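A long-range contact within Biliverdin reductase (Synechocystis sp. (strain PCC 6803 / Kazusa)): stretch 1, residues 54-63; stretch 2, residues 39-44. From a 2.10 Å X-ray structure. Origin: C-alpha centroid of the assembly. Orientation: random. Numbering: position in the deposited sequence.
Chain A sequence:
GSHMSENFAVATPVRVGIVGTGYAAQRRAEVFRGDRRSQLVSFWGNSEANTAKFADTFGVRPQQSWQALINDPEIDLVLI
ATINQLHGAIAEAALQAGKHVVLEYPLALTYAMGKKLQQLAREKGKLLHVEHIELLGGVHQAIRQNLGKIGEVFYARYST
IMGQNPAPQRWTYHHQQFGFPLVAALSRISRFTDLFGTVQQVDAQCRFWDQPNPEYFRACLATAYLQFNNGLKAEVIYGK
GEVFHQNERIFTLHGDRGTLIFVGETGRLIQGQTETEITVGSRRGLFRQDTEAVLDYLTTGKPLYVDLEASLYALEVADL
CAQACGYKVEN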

ATOM      1  N   PHE A  54      -8.546  14.218 -13.054  1.00 25.89           N
ATOM      2  CA  PHE A  54      -8.811  12.813 -13.349  1.00 25.73           C
ATOM      3  C   PHE A  54      -9.929  12.669 -14.373  1.00 26.02           C
ATOM      4  O   PHE A  54      -9.822  11.873 -15.312  1.00 26.78           O
ATOM      5  CB  PHE A  54      -9.159  12.074 -12.057  1.00 23.42           C
ATOM      6  CG  PHE A  54      -9.122  10.577 -12.180  1.00 23.79           C
ATOM      7  CD1 PHE A  54     -10.230   9.874 -12.626  1.00 23.62           C
ATOM      8  CD2 PHE A  54      -7.981   9.872 -11.835  1.00 21.68           C
ATOM      9  CE1 PHE A  54     -10.197   8.496 -12.733  1.00 23.61           C
ATOM     10  CE2 PHE A  54      -7.941   8.496 -11.940  1.00 21.39           C
ATOM     11  CZ  PHE A  54      -9.052   7.806 -12.390  1.00 20.25           C
ATOM     12  N   ALA A  55     -11.010  13.435 -14.207  1.00 26.90           N
ATOM     13  CA  ALA A  55     -12.104  13.398 -15.171  1.00 28.70           C
ATOM     14  C   ALA A  55     -11.628  13.795 -16.562  1.00 29.79           C
ATOM     15  O   ALA A  55     -12.055  13.211 -17.564  1.00 31.71           O
ATOM     16  CB  ALA A  55     -13.238  14.315 -14.712  1.00 27.86           C
ATOM     17  N   ASP A  56     -10.734  14.784 -16.642  1.00 30.72           N
ATOM     18  CA  ASP A  56     -10.241  15.241 -17.938  1.00 32.55           C
ATOM     19  C   ASP A  56      -9.335  14.197 -18.580  1.00 31.47           C
ATOM     20  O   ASP A  56      -9.474  13.887 -19.769  1.00 32.08           O
ATOM     21  CB  ASP A  56      -9.501  16.569 -17.776  1.00 34.13           C
ATOM     22  CG  ASP A  56      -9.330  17.305 -19.090  1.00 41.64           C
ATOM     23  OD1 ASP A  56     -10.354  17.710 -19.678  1.00 46.51           O
ATOM     24  OD2 ASP A  56      -8.175  17.482 -19.531  1.00 45.62           O
ATOM     25  N   THR A  57      -8.396  13.646 -17.806  1.00 29.50           N
ATOM     26  CA  THR A  57      -7.482  12.644 -18.345  1.00 29.63           C
ATOM     27  C   THR A  57      -8.239  11.439 -18.886  1.00 30.89           C
ATOM     28  O   THR A  57      -7.915  10.927 -19.964  1.00 31.47           O
ATOM     29  CB  THR A  57      -6.489  12.200 -17.270  1.00 28.92           C
ATOM     30  OG1 THR A  57      -5.716  13.324 -16.833  1.00 29.13           O
ATOM     31  CG2 THR A  57      -5.557  11.117 -17.809  1.00 28.41           C
ATOM     32  N   PHE A  58      -9.260  10.982 -18.165  1.00 30.18           N
ATOM     33  CA  PHE A  58      -9.909   9.719 -18.484  1.00 30.03           C
ATOM     34  C   PHE A  58     -11.339   9.872 -18.982  1.00 31.74           C
ATOM     35  O   PHE A  58     -12.040   8.863 -19.080  1.00 34.34           O
ATOM     36  CB  PHE A  58      -9.887   8.788 -17.269  1.00 29.39           C
ATOM     37  CG  PHE A  58      -8.505   8.424 -16.813  1.00 27.37           C
ATOM     38  CD1 PHE A  58      -7.721   7.561 -17.561  1.00 27.84           C
ATOM     39  CD2 PHE A  58      -7.990   8.941 -15.638  1.00 25.68           C
ATOM     40  CE1 PHE A  58      -6.445   7.224 -17.147  1.00 25.12           C
ATOM     41  CE2 PHE A  58      -6.714   8.608 -15.215  1.00 26.02           C
ATOM     42  CZ  PHE A  58      -5.939   7.747 -15.972  1.00 24.54           C
ATOM     43  N   GLY A  59     -11.781  11.087 -19.314  1.00 33.08           N
ATOM     44  CA  GLY A  59     -13.093  11.293 -19.906  1.00 33.20           C
ATOM     45  C   GLY A  59     -14.194  10.460 -19.280  1.00 35.41           C
ATOM     46  O   GLY A  59     -14.936   9.756 -19.974  1.00 34.93           O
ATOM     47  N   VAL A  60     -14.265  10.498 -17.955  1.00 33.14           N
ATOM     48  CA  VAL A  60     -15.263   9.776 -17.180  1.00 32.40           C
ATOM     49  C   VAL A  60     -15.913  10.771 -16.233  1.00 32.21           C
ATOM     50  O   VAL A  60     -15.240  11.659 -15.697  1.00 30.60           O
ATOM     51  CB  VAL A  60     -14.637   8.595 -16.404  1.00 31.18           C
ATOM     52  CG1 VAL A  60     -15.624   8.010 -15.424  1.00 28.59           C
ATOM     53  CG2 VAL A  60     -14.182   7.520 -17.367  1.00 31.38           C
ATOM     54  N   ARG A  61     -17.232  10.639 -16.040  1.00 31.87           N
ATOM     55  CA  ARG A  61     -17.770  11.675 -15.169  1.00 32.88           C
ATOM     56  C   ARG A  61     -17.682  11.250 -13.705  1.00 28.27           C
ATOM     57  O   ARG A  61     -17.848  10.070 -13.388  1.00 26.39           O
ATOM     58  CB  ARG A  61     -19.219  11.980 -15.523  1.00 36.99           C
ATOM     59  CG  ARG A  61     -19.372  12.823 -16.776  1.00 42.10           C
ATOM     60  CD  ARG A  61     -20.820  13.231 -17.014  1.00 50.09           C
ATOM     61  NE  ARG A  61     -21.691  12.091 -17.296  1.00 53.45           N
ATOM     62  CZ  ARG A  61     -22.435  11.465 -16.387  1.00 55.27           C
ATOM     63  NH1 ARG A  61     -22.426  11.864 -15.122  1.00 51.62           N
ATOM     64  NH2 ARG A  61     -23.193  10.438 -16.746  1.00 57.22           N
ATOM     65  N   PRO A  62     -17.426  12.196 -12.806  1.00 27.95           N
ATOM     66  CA  PRO A  62     -17.299  11.850 -11.387  1.00 26.64           C
ATOM     67  C   PRO A  62     -18.649  11.643 -10.716  1.00 25.73           C
ATOM     68  O   PRO A  62     -19.640  12.300 -11.044  1.00 25.99           O
ATOM     69  CB  PRO A  62     -16.574  13.066 -10.797  1.00 25.62           C
ATOM     70  CG  PRO A  62     -16.986  14.195 -11.685  1.00 28.36           C
ATOM     71  CD  PRO A  62     -17.099  13.609 -13.066  1.00 27.55           C
ATOM     72  N   GLN A  63     -18.676  10.706  -9.772  1.00 24.33           N
ATOM     73  CA  GLN A  63     -19.785  10.599  -8.836  1.00 22.78           C
ATOM     74  C   GLN A  63     -19.556  11.553  -7.670  1.00 22.55           C
ATOM     75  O   GLN A  63     -18.421  11.787  -7.247  1.00 19.56           O
ATOM     76  CB  GLN A  63     -19.927   9.164  -8.325  1.00 22.48           C
ATOM     77  CG  GLN A  63     -20.548   8.190  -9.317  1.00 23.04           C
ATOM     78  CD  GLN A  63     -22.044   8.024  -9.116  1.00 23.95           C
ATOM     79  OE1 GLN A  63     -22.697   8.872  -8.508  1.00 29.00           O
ATOM     80  NE2 GLN A  63     -22.590   6.923  -9.618  1.00 26.55           N
TER
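Stretch 2 39-44: QLVSFW

Residues 39-44 form an extended strand that runs nearly antiparallel to the helix that includes Phe54 and Ala55, with their axes 10.2 Å apart at closest approach and crossing at 159°. After the helix the chain turns at Gly59, whose positive phi takes it out of helical conformation, and residues 60-63 continue in extended form beside the strand. Together the two stretches bury 558 Å².

Phe43 dominates the contact. Its CA-to-CB bond points sideways, but with chi1 at 83° (p) the end of the side chain comes nearer, and the ring packs against Phe54, Ala55 and the segment that follows the helix. Phe54 lies over one face of this ring, CD1 of Phe54 being 3.4 Å from CD2 of Phe43; the ring planes are inclined at 42°. Ala55 CB packs 3.8 Å from Phe43 CE1 and Pro62 CB 3.7 Å from Phe43 CZ, while the carbonyl O of Val60 meets the ring edge, 3.5 Å from Phe43 CE1.

Val60 points toward the strand and fills the space further back along it, with CG2 3.6 Å from Leu40 CG and CG1 3.2 Å from Val41 O.

At Gln63 the backbones join: its N donates a nearly straight hydrogen bond to Phe43 O (2.8 Å, 165°). Gln63 O also approaches the edge of the Trp44 ring, 3.4 Å from Trp44 CD1.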

ATOM      1  N   GLN A  39     -14.215  -1.802 -18.724  1.00 25.26           N
ATOM      2  CA  GLN A  39     -14.736  -0.489 -19.090  1.00 28.33           C
ATOM      3  C   GLN A  39     -14.792   0.373 -17.838  1.00 25.97           C
ATOM      4  O   GLN A  39     -15.405  -0.021 -16.841  1.00 25.20           O
ATOM      5  CB  GLN A  39     -16.127  -0.612 -19.721  1.00 28.37           C
ATOM      6  CG  GLN A  39     -16.773   0.709 -20.099  1.00 30.80           C
ATOM      7  CD  GLN A  39     -16.130   1.350 -21.312  1.00 35.94           C
ATOM      8  OE1 GLN A  39     -15.652   0.661 -22.213  1.00 41.76           O
ATOM      9  NE2 GLN A  39     -16.121   2.678 -21.344  1.00 39.61           N
ATOM     10  N   LEU A  40     -14.155   1.540 -17.886  1.00 23.84           N
ATOM     11  CA  LEU A  40     -14.199   2.484 -16.776  1.00 24.79           C
ATOM     12  C   LEU A  40     -15.491   3.292 -16.862  1.00 25.18           C
ATOM     13  O   LEU A  40     -15.729   3.988 -17.855  1.00 26.01           O
ATOM     14  CB  LEU A  40     -12.972   3.396 -16.808  1.00 25.46           C
ATOM     15  CG  LEU A  40     -12.877   4.557 -15.816  1.00 25.56           C
ATOM     16  CD1 LEU A  40     -13.003   4.068 -14.385  1.00 25.27           C
ATOM     17  CD2 LEU A  40     -11.568   5.316 -16.010  1.00 25.20           C
ATOM     18  N   VAL A  41     -16.324   3.196 -15.832  1.00 23.51           N
ATOM     19  CA  VAL A  41     -17.653   3.800 -15.843  1.00 25.05           C
ATOM     20  C   VAL A  41     -17.707   5.074 -15.008  1.00 24.68           C
ATOM     21  O   VAL A  41     -18.235   6.092 -15.456  1.00 23.82           O
ATOM     22  CB  VAL A  41     -18.709   2.778 -15.371  1.00 24.25           C
ATOM     23  CG1 VAL A  41     -20.047   3.467 -15.128  1.00 26.59           C
ATOM     24  CG2 VAL A  41     -18.847   1.650 -16.381  1.00 25.58           C
ATOM     25  N   SER A  42     -17.180   5.041 -13.786  1.00 22.74           N
ATOM     26  CA  SER A  42     -17.266   6.196 -12.903  1.00 22.49           C
ATOM     27  C   SER A  42     -16.043   6.246 -12.000  1.00 20.72           C
ATOM     28  O   SER A  42     -15.241   5.310 -11.945  1.00 19.77           O
ATOM     29  CB  SER A  42     -18.550   6.168 -12.066  1.00 21.70           C
ATOM     30  OG  SER A  42     -18.602   5.013 -11.249  1.00 23.68           O
ATOM     31  N   PHE A  43     -15.906   7.362 -11.291  1.00 20.87           N
ATOM     32  CA  PHE A  43     -14.865   7.505 -10.284  1.00 20.42           C
ATOM     33  C   PHE A  43     -15.320   8.530  -9.256  1.00 21.11           C
ATOM     34  O   PHE A  43     -16.285   9.268  -9.465  1.00 22.26           O
ATOM     35  CB  PHE A  43     -13.521   7.905 -10.904  1.00 19.73           C
ATOM     36  CG  PHE A  43     -13.380   9.379 -11.144  1.00 21.67           C
ATOM     37  CD1 PHE A  43     -13.939   9.967 -12.267  1.00 24.19           C
ATOM     38  CD2 PHE A  43     -12.687  10.180 -10.250  1.00 20.89           C
ATOM     39  CE1 PHE A  43     -13.813  11.324 -12.491  1.00 24.02           C
ATOM     40  CE2 PHE A  43     -12.558  11.540 -10.469  1.00 23.01           C
ATOM     41  CZ  PHE A  43     -13.120  12.111 -11.591  1.00 23.77           C
ATOM     42  N   TRP A  44     -14.607   8.557  -8.131  1.00 18.33           N
ATOM     43  CA  TRP A  44     -14.830   9.532  -7.073  1.00 18.08           C
ATOM     44  C   TRP A  44     -13.479  10.030  -6.585  1.00 18.97           C
ATOM     45  O   TRP A  44     -12.539   9.247  -6.434  1.00 17.32           O
ATOM     46  CB  TRP A  44     -15.630   8.927  -5.905  1.00 17.17           C
ATOM     47  CG  TRP A  44     -15.801   9.841  -4.713  1.00 19.52           C
ATOM     48  CD1 TRP A  44     -16.813  10.734  -4.503  1.00 18.80           C
ATOM     49  CD2 TRP A  44     -14.946   9.928  -3.564  1.00 19.10           C
ATOM     50  NE1 TRP A  44     -16.636  11.378  -3.301  1.00 18.96           N
ATOM     51  CE2 TRP A  44     -15.497  10.901  -2.706  1.00 18.63           C
ATOM     52  CE3 TRP A  44     -13.766   9.284  -3.182  1.00 18.50           C
ATOM     53  CZ2 TRP A  44     -14.909  11.244  -1.489  1.00 18.28           C
ATOM     54  CZ3 TRP A  44     -13.183   9.625  -1.974  1.00 18.04           C
ATOM     55  CH2 TRP A  44     -13.755  10.595  -1.141  1.00 19.21           C
TER